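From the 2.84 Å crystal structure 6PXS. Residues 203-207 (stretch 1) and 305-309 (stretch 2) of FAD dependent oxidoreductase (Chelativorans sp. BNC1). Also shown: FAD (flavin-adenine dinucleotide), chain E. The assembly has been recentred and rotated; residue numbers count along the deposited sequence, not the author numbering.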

# COMPACT_ATOMS: atom_id res chain seq x y z
N ALA A 203 -27.36 -1.46 1.51
CA ALA A 203 -26.32 -0.80 0.74
C ALA A 203 -25.66 0.36 1.48
O ALA A 203 -24.84 1.07 0.88
CB ALA A 203 -26.92 -0.29 -0.58
N GLY A 204 -25.98 0.56 2.75
CA GLY A 204 -25.32 1.62 3.49
C GLY A 204 -25.51 2.97 2.83
O GLY A 204 -26.61 3.33 2.39
N ALA A 205 -24.42 3.73 2.73
CA ALA A 205 -24.50 5.09 2.22
C ALA A 205 -24.94 5.13 0.76
O ALA A 205 -25.57 6.10 0.33
CB ALA A 205 -23.15 5.79 2.38
N TRP A 206 -24.62 4.09 -0.01
CA TRP A 206 -24.99 4.05 -1.42
C TRP A 206 -26.44 3.63 -1.64
O TRP A 206 -26.89 3.61 -2.80
CB TRP A 206 -24.07 3.09 -2.17
CG TRP A 206 -22.62 3.48 -2.13
CD1 TRP A 206 -21.94 4.21 -3.07
CD2 TRP A 206 -21.67 3.17 -1.11
NE1 TRP A 206 -20.63 4.36 -2.69
CE2 TRP A 206 -20.44 3.73 -1.49
CE3 TRP A 206 -21.74 2.46 0.10
CZ2 TRP A 206 -19.29 3.62 -0.71
CZ3 TRP A 206 -20.60 2.34 0.87
CH2 TRP A 206 -19.39 2.92 0.46
N ALA A 207 -27.18 3.31 -0.58
CA ALA A 207 -28.54 2.80 -0.75
C ALA A 207 -29.42 3.78 -1.50
O ALA A 207 -30.19 3.39 -2.39
CB ALA A 207 -29.15 2.47 0.61
N GLY A 305 -13.87 5.78 5.88
CA GLY A 305 -15.16 5.13 5.78
C GLY A 305 -16.29 6.13 5.69
O GLY A 305 -16.23 7.19 6.31
N PHE A 306 -17.32 5.81 4.91
CA PHE A 306 -18.48 6.67 4.74
C PHE A 306 -19.62 6.09 5.58
O PHE A 306 -20.19 5.05 5.24
CB PHE A 306 -18.88 6.78 3.27
CG PHE A 306 -17.75 7.21 2.37
CD1 PHE A 306 -17.17 8.46 2.51
CD2 PHE A 306 -17.29 6.36 1.37
CE1 PHE A 306 -16.14 8.85 1.67
CE2 PHE A 306 -16.26 6.76 0.53
CZ PHE A 306 -15.68 8.00 0.69
N ARG A 307 -19.95 6.77 6.68
CA ARG A 307 -21.03 6.30 7.53
C ARG A 307 -22.37 6.50 6.82
O ARG A 307 -22.60 7.55 6.21
CB ARG A 307 -21.04 7.07 8.85
CG ARG A 307 -19.78 6.94 9.68
CD ARG A 307 -19.86 7.85 10.89
NE ARG A 307 -18.76 8.81 10.92
CZ ARG A 307 -17.69 8.72 11.71
NH1 ARG A 307 -16.75 9.65 11.64
NH2 ARG A 307 -17.56 7.72 12.57
N PRO A 308 -23.28 5.53 6.89
CA PRO A 308 -24.64 5.77 6.39
C PRO A 308 -25.41 6.67 7.34
O PRO A 308 -26.24 6.19 8.12
CB PRO A 308 -25.24 4.37 6.29
CG PRO A 308 -24.53 3.60 7.35
CD PRO A 308 -23.13 4.16 7.41
N ALA A 309 -25.14 7.97 7.28
CA ALA A 309 -25.76 8.92 8.19
C ALA A 309 -27.11 9.35 7.65
O ALA A 309 -27.21 9.85 6.53
CB ALA A 309 -24.85 10.14 8.38
PA FAD E . -21.45 -0.67 4.72
O1A FAD E . -20.83 0.46 3.98
O2A FAD E . -20.50 -1.40 5.67
O5B FAD E . -22.11 -1.70 3.75
C5B FAD E . -22.58 -1.31 2.44
C4B FAD E . -22.15 -2.36 1.44
O4B FAD E . -23.10 -2.42 0.35
C3B FAD E . -20.78 -2.12 0.81
O3B FAD E . -20.07 -3.34 0.68
C2B FAD E . -21.14 -1.54 -0.56
O2B FAD E . -20.13 -1.77 -1.54
C1B FAD E . -22.41 -2.33 -0.87
N9A FAD E . -23.28 -1.72 -1.86
C8A FAD E . -23.84 -0.47 -1.82
N7A FAD E . -24.58 -0.18 -2.87
C5A FAD E . -24.51 -1.33 -3.64
C6A FAD E . -25.09 -1.67 -4.88
N6A FAD E . -25.88 -0.86 -5.59
N1A FAD E . -24.81 -2.90 -5.38
C2A FAD E . -24.02 -3.72 -4.69
N3A FAD E . -23.43 -3.50 -3.51
C4A FAD E . -23.71 -2.28 -3.04
N1 FAD E . -19.98 2.04 14.85
C2 FAD E . -19.93 1.61 16.14
O2 FAD E . -20.88 1.00 16.66
N3 FAD E . -18.81 1.85 16.91
C4 FAD E . -17.67 2.52 16.49
O4 FAD E . -16.73 2.67 17.26
C4X FAD E . -17.73 2.97 15.11
N5 FAD E . -16.70 3.61 14.63
C5X FAD E . -16.75 4.04 13.32
C6 FAD E . -15.66 4.72 12.79
C7 FAD E . -15.66 5.18 11.48
C7M FAD E . -14.46 5.91 10.94
C8 FAD E . -16.78 4.95 10.67
C8M FAD E . -16.82 5.43 9.24
C9 FAD E . -17.88 4.27 11.19
C9A FAD E . -17.87 3.81 12.51
N10 FAD E . -18.97 3.12 13.06
C10 FAD E . -18.93 2.68 14.37
C1' FAD E . -20.18 2.86 12.27
C2' FAD E . -20.11 1.55 11.47
O2' FAD E . -18.80 1.37 10.93
C3' FAD E . -21.12 1.62 10.32
O3' FAD E . -22.33 2.20 10.79
C4' FAD E . -21.45 0.27 9.69
O4' FAD E . -20.25 -0.34 9.23
C5' FAD E . -22.43 0.42 8.55
O5' FAD E . -22.64 -0.87 7.93
P FAD E . -23.50 -1.01 6.62
O1P FAD E . -24.85 -0.30 6.84
O2P FAD E . -23.60 -2.42 6.16
O3P FAD E . -22.68 -0.14 5.57

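A loop with a short 3-10 segment, at Ala205 and Trp206, packs against a strand (305-309) beside the FAD. No hydrogen bond joins the two stretches; they meet by van der Waals packing that buries 194 Å² in total, and the flavin-adenine dinucleotide touches both. The first stretch has hydrogen bonds within its own backbone: Ala207 N donates to Gly204 O at 3.0 Å, and Trp206 N makes a weak hydrogen bond to Ala203 O at 3.2 Å.

Gly305, already within the strand, does not reach the first stretch but lies against the cofactor, Gly305 O being 3.5 Å from FAD C8M. An ideal CB on Gly305 would lie 3.0 Å from FAD C8M, a clash, so the bare backbone leaves room for the flavin. Phe306 follows, with its CA-to-CB bond directed toward the first stretch and chi1 in the m rotamer. Its ring meets the indole of Trp206 obliquely, Phe306 CD2 lying 4.0 Å from Trp206 CZ2. The tryptophan is also m at chi1; its CA-to-CB bond runs sideways to the strand, but the end of the side chain comes nearer. Both side chains are large and largely apolar, which suits ring packing in a buried site. The Trp206 side chain also meets the cofactor: FAD O1A lies at the edge of the indole, near its plane, and Trp206 CB is 3.4 Å from FAD N7A. Closer to the backbone, Phe306 CB is 4.5 Å from Ala205 CB, while Phe306 O is 4.2 Å from Ala205 CB.

At Arg307 the CA-to-CB bond points away from the first stretch, in the usual alternation of a strand. Its guanidinium has FAD C8M over one face, and Arg307 NH2 approaches FAD C7 at 3.4 Å, so its side chain engages the flavin while Arg307 O lies 4.3 Å from Ala205 CB.

At Pro308 the CA-to-CB bond is again toward the first stretch, and the backbones are at their closest by CA, 4.2 Å between Pro308 CA and Ala205 CA. Pro308 CB packs 3.7 Å from both Gly204 C and Ala205 N, so that CB of the apolar proline ring rests on the peptide link between those residues. The small methyl of Ala205 sits sideways to the strand and suits so close an approach. Gly204 has a positive phi, which favours glycine, and its ideal CB would clash with FAD O3P at 2.7 Å. Pro308 CG also lies 3.9 Å from FAD O1P.

The CA-to-CB bond of Ala309 points away, and the residue adds nothing to the contact; Ala309 N makes a weak hydrogen bond to Arg307 O at 2.8 Å. Phe306, Pro308 and the three residues they touch are all buried.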